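Prolyl oligopeptidase (Novosphingobium capsulatum, PDB 1YR2) probably hydrolyses peptide bonds on the carboxyl side of proline, and to some extent alanine, in oligopeptides, as a serine protease of the S9A family. Local coordinates at residues His52-Trp61 and Trp629-His639. Numbering follows the deposited sequence.
Sequences HFGEKVSDPW and WRVLRRYSPYH
Trp629 presents its indole to the hairpin 49-58. Phe53 CD2 lies over one face, 3.6 Å from Trp629 CG; the Phe53 ring is tilted 57° to the indole. His52 CB packs near Trp629 CZ2 at 3.7 Å. Arg633 CB covers the opposite face. At the indole edge, Val57 CG2 comes in plane to 3.6 Å from Trp629 CZ2, and the Glu55 carboxylate stands almost perpendicular to the ring.

That carboxylate is divided between two arginines. Glu55 OE2 makes a salt bridge to Arg630 NH1 at 3.0 Å, while OE1 reaches Arg633 NE through a water that also donates to Lys56 O. Arg630 NH2 donates to Phe53 O, 3.2 Å away in the carbonyl plane, and forms a salt bridge with Glu626, one helical turn back, fixing the guanidinium at the type I' turn.

Tyr638 OH donates to Asp59 OD1 at 2.6 Å, from the anti side, 28° out of the carboxylate plane, and weakly accepts from Trp61 N. A chi1 of 171°, placing CG opposite the backbone N, carries the phenol out to this carboxylate. Lys668 of helix 664-675 and Arg62 form salt bridges with Asp59, and a second water links Asp59 OD2 to His639 NE2. Ser636 OG, 2.7 Å from His639 ND1, steadies that imidazole, whose CD2 packs on Val57 CG1.

The hairpin thus packs on the C-terminal part of the same catalytic domain, over 560 residues away; as in other prolyl oligopeptidases, the propeller is inserted between. Polar grips bracket an apolar centre, and the basic groups around buried Asp59 probably favour its ionised form.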
loop_
_atom_site.group_PDB
_atom_site.type_symbol
_atom_site.label_atom_id
_atom_site.label_comp_id
_atom_site.label_asym_id
_atom_site.label_seq_id
_atom_site.Cartn_x
_atom_site.Cartn_y
_atom_site.Cartn_z
ATOM N N HIS A 52 18.393 30.284 20.828
ATOM C CA HIS A 52 18.120 28.901 21.109
ATOM C C HIS A 52 19.477 28.251 21.364
ATOM O O HIS A 52 20.320 28.209 20.495
ATOM C CB HIS A 52 17.349 28.228 19.953
ATOM C CG HIS A 52 15.962 28.772 19.725
ATOM N ND1 HIS A 52 14.879 28.394 20.486
ATOM C CD2 HIS A 52 15.476 29.638 18.804
ATOM C CE1 HIS A 52 13.799 29.029 20.076
ATOM N NE2 HIS A 52 14.129 29.782 19.047
ATOM N N PHE A 53 19.713 27.813 22.595
ATOM C CA PHE A 53 20.909 27.056 22.957
ATOM C C PHE A 53 22.215 27.739 22.581
ATOM O O PHE A 53 23.144 27.078 22.101
ATOM C CB PHE A 53 20.802 25.670 22.322
ATOM C CG PHE A 53 19.551 24.918 22.733
ATOM C CD1 PHE A 53 19.371 24.530 24.058
ATOM C CD2 PHE A 53 18.553 24.626 21.807
ATOM C CE1 PHE A 53 18.222 23.843 24.454
ATOM C CE2 PHE A 53 17.405 23.930 22.194
ATOM C CZ PHE A 53 17.238 23.540 23.526
ATOM N N GLY A 54 22.265 29.065 22.782
ATOM C CA GLY A 54 23.439 29.877 22.455
ATOM C C GLY A 54 23.568 30.301 20.992
ATOM O O GLY A 54 24.566 30.939 20.581
ATOM N N GLU A 55 22.577 29.922 20.193
ATOM C CA GLU A 55 22.553 30.218 18.776
ATOM C C GLU A 55 21.433 31.239 18.457
ATOM O O GLU A 55 20.465 31.361 19.195
ATOM C CB GLU A 55 22.353 28.903 17.988
ATOM C CG GLU A 55 23.611 28.028 17.926
ATOM C CD GLU A 55 23.596 26.989 16.784
ATOM O OE1 GLU A 55 23.070 27.247 15.646
ATOM O OE2 GLU A 55 24.130 25.872 17.019
ATOM N N LYS A 56 21.573 31.988 17.371
ATOM C CA LYS A 56 20.518 32.853 16.905
ATOM C C LYS A 56 19.821 32.152 15.745
ATOM O O LYS A 56 20.505 31.596 14.862
ATOM C CB LYS A 56 21.064 34.199 16.442
ATOM C CG LYS A 56 22.006 34.896 17.402
ATOM C CD LYS A 56 21.298 35.340 18.646
ATOM C CE LYS A 56 22.033 36.484 19.389
ATOM N NZ LYS A 56 21.036 37.263 20.197
ATOM N N VAL A 57 18.486 32.199 15.746
ATOM C CA VAL A 57 17.626 31.629 14.709
ATOM C C VAL A 57 16.695 32.691 14.190
ATOM O O VAL A 57 15.881 33.209 14.938
ATOM C CB VAL A 57 16.731 30.541 15.258
ATOM C CG1 VAL A 57 15.818 29.957 14.141
ATOM C CG2 VAL A 57 17.555 29.484 15.871
ATOM N N SER A 58 16.812 33.013 12.906
ATOM C CA SER A 58 15.917 33.934 12.259
ATOM C C SER A 58 14.691 33.222 11.688
ATOM O O SER A 58 14.799 32.140 11.067
ATOM C CB SER A 58 16.678 34.653 11.150
ATOM O OG SER A 58 15.824 35.578 10.481
ATOM N N ASP A 59 13.520 33.850 11.851
ATOM C CA ASP A 59 12.252 33.292 11.374
ATOM C C ASP A 59 11.359 34.432 10.936
ATOM O O ASP A 59 10.388 34.777 11.601
ATOM C CB ASP A 59 11.631 32.439 12.492
ATOM C CG ASP A 59 10.474 31.577 12.035
ATOM O OD1 ASP A 59 10.045 31.679 10.867
ATOM O OD2 ASP A 59 9.958 30.727 12.813
ATOM N N PRO A 60 11.708 35.060 9.828
ATOM C CA PRO A 60 10.997 36.255 9.364
ATOM C C PRO A 60 9.607 36.039 8.790
ATOM O O PRO A 60 8.904 37.041 8.548
ATOM C CB PRO A 60 11.908 36.831 8.284
ATOM C CG PRO A 60 12.949 35.814 8.017
ATOM C CD PRO A 60 12.857 34.710 8.976
ATOM N N TRP A 61 9.240 34.791 8.555
ATOM C CA TRP A 61 7.952 34.457 7.928
ATOM C C TRP A 61 7.053 33.661 8.870
ATOM O O TRP A 61 6.125 32.972 8.447
ATOM C CB TRP A 61 8.170 33.754 6.591
ATOM C CG TRP A 61 8.849 34.660 5.576
ATOM C CD1 TRP A 61 8.294 35.707 4.925
ATOM C CD2 TRP A 61 10.218 34.602 5.156
ATOM N NE1 TRP A 61 9.219 36.293 4.088
ATOM C CE2 TRP A 61 10.416 35.635 4.225
ATOM C CE3 TRP A 61 11.296 33.799 5.499
ATOM C CZ2 TRP A 61 11.653 35.874 3.613
ATOM C CZ3 TRP A 61 12.492 34.001 4.884
ATOM C CH2 TRP A 61 12.672 35.059 3.944
ATOM N N TRP A 629 17.863 19.344 19.155
ATOM C CA TRP A 629 17.743 20.605 18.444
ATOM C C TRP A 629 18.935 20.813 17.484
ATOM O O TRP A 629 18.730 21.234 16.333
ATOM C CB TRP A 629 17.575 21.781 19.425
ATOM C CG TRP A 629 17.325 23.103 18.732
ATOM C CD1 TRP A 629 16.127 23.695 18.527
ATOM C CD2 TRP A 629 18.304 23.983 18.185
ATOM N NE1 TRP A 629 16.292 24.884 17.864
ATOM C CE2 TRP A 629 17.623 25.089 17.642
ATOM C CE3 TRP A 629 19.694 23.950 18.092
ATOM C CZ2 TRP A 629 18.282 26.148 17.019
ATOM C CZ3 TRP A 629 20.360 25.005 17.440
ATOM C CH2 TRP A 629 19.637 26.087 16.905
ATOM N N ARG A 630 20.149 20.504 17.915
ATOM C CA ARG A 630 21.321 20.727 17.076
ATOM C C ARG A 630 21.304 19.800 15.874
ATOM O O ARG A 630 21.683 20.205 14.766
ATOM C CB ARG A 630 22.627 20.536 17.842
ATOM C CG ARG A 630 22.907 21.638 18.840
ATOM C CD ARG A 630 24.336 21.554 19.397
ATOM N NE ARG A 630 24.446 22.339 20.612
ATOM C CZ ARG A 630 24.458 23.673 20.678
ATOM N NH1 ARG A 630 24.401 24.439 19.603
ATOM N NH2 ARG A 630 24.551 24.242 21.867
ATOM N N VAL A 631 20.856 18.568 16.088
ATOM C CA VAL A 631 20.714 17.612 14.982
ATOM C C VAL A 631 19.684 18.174 13.973
ATOM O O VAL A 631 19.941 18.169 12.751
ATOM C CB VAL A 631 20.267 16.248 15.522
ATOM C CG1 VAL A 631 19.638 15.340 14.427
ATOM C CG2 VAL A 631 21.396 15.576 16.183
ATOM N N LEU A 632 18.553 18.680 14.471
ATOM C CA LEU A 632 17.470 19.180 13.598
ATOM C C LEU A 632 17.909 20.438 12.827
ATOM O O LEU A 632 17.575 20.600 11.645
ATOM C CB LEU A 632 16.169 19.499 14.382
ATOM C CG LEU A 632 15.405 18.295 14.944
ATOM C CD1 LEU A 632 14.516 18.711 16.080
ATOM C CD2 LEU A 632 14.625 17.654 13.853
ATOM N N ARG A 633 18.643 21.311 13.513
ATOM C CA ARG A 633 19.087 22.587 12.924
ATOM C C ARG A 633 20.014 22.334 11.734
ATOM O O ARG A 633 20.044 23.096 10.809
ATOM C CB ARG A 633 19.773 23.465 13.997
ATOM C CG ARG A 633 20.396 24.729 13.502
ATOM C CD ARG A 633 19.407 25.617 12.883
ATOM N NE ARG A 633 19.976 26.868 12.371
ATOM C CZ ARG A 633 20.414 27.029 11.123
ATOM N NH1 ARG A 633 20.450 26.015 10.274
ATOM N NH2 ARG A 633 20.863 28.226 10.719
ATOM N N ARG A 634 20.749 21.244 11.741
ATOM C CA ARG A 634 21.670 20.936 10.647
ATOM C C ARG A 634 20.974 20.614 9.334
ATOM O O ARG A 634 21.576 20.763 8.297
ATOM C CB ARG A 634 22.585 19.755 11.017
ATOM C CG ARG A 634 23.639 20.123 12.022
ATOM C CD ARG A 634 24.284 18.930 12.744
ATOM N NE ARG A 634 25.114 19.398 13.867
ATOM C CZ ARG A 634 25.252 18.800 15.059
ATOM N NH1 ARG A 634 24.636 17.648 15.363
ATOM N NH2 ARG A 634 25.997 19.389 15.982
ATOM N N TYR A 635 19.710 20.208 9.381
ATOM C CA TYR A 635 18.986 19.853 8.143
ATOM C C TYR A 635 17.617 20.464 7.897
ATOM O O TYR A 635 17.055 20.294 6.795
ATOM C CB TYR A 635 18.938 18.343 7.972
ATOM C CG TYR A 635 18.026 17.583 8.916
ATOM C CD1 TYR A 635 16.657 17.554 8.719
ATOM C CD2 TYR A 635 18.535 16.851 9.980
ATOM C CE1 TYR A 635 15.814 16.823 9.532
ATOM C CE2 TYR A 635 17.683 16.119 10.843
ATOM C CZ TYR A 635 16.321 16.113 10.606
ATOM O OH TYR A 635 15.424 15.393 11.395
ATOM N N SER A 636 17.059 21.188 8.867
ATOM C CA SER A 636 15.753 21.840 8.699
ATOM C C SER A 636 15.734 22.623 7.392
ATOM O O SER A 636 16.467 23.593 7.287
ATOM C CB SER A 636 15.531 22.800 9.853
ATOM O OG SER A 636 14.323 23.525 9.715
ATOM N N PRO A 637 14.983 22.187 6.371
ATOM C CA PRO A 637 15.062 22.849 5.049
ATOM C C PRO A 637 14.869 24.391 5.092
ATOM O O PRO A 637 15.609 25.086 4.417
ATOM C CB PRO A 637 13.992 22.151 4.226
ATOM C CG PRO A 637 13.883 20.825 4.871
ATOM C CD PRO A 637 14.105 21.016 6.370
ATOM N N TYR A 638 13.967 24.888 5.916
ATOM C CA TYR A 638 13.670 26.327 5.971
ATOM C C TYR A 638 14.860 27.126 6.475
ATOM O O TYR A 638 15.049 28.261 6.049
ATOM C CB TYR A 638 12.434 26.532 6.865
ATOM C CG TYR A 638 12.057 27.952 7.242
ATOM C CD1 TYR A 638 11.668 28.883 6.285
ATOM C CD2 TYR A 638 12.060 28.353 8.572
ATOM C CE1 TYR A 638 11.297 30.210 6.651
ATOM C CE2 TYR A 638 11.682 29.668 8.961
ATOM C CZ TYR A 638 11.294 30.578 7.994
ATOM O OH TYR A 638 10.908 31.843 8.391
ATOM N N HIS A 639 15.671 26.531 7.339
ATOM C CA HIS A 639 16.782 27.230 7.997
ATOM C C HIS A 639 18.096 27.030 7.266
ATOM O O HIS A 639 19.107 27.570 7.691
ATOM C CB HIS A 639 16.946 26.764 9.465
ATOM C CG HIS A 639 15.752 27.042 10.301
ATOM N ND1 HIS A 639 14.761 26.108 10.482
ATOM C CD2 HIS A 639 15.357 28.156 10.959
ATOM C CE1 HIS A 639 13.802 26.638 11.228
ATOM N NE2 HIS A 639 14.137 27.884 11.518
HETATM O O HOH W 1 21.204 28.707 14.391
HETATM O O HOH W 2 11.561 28.703 12.954
#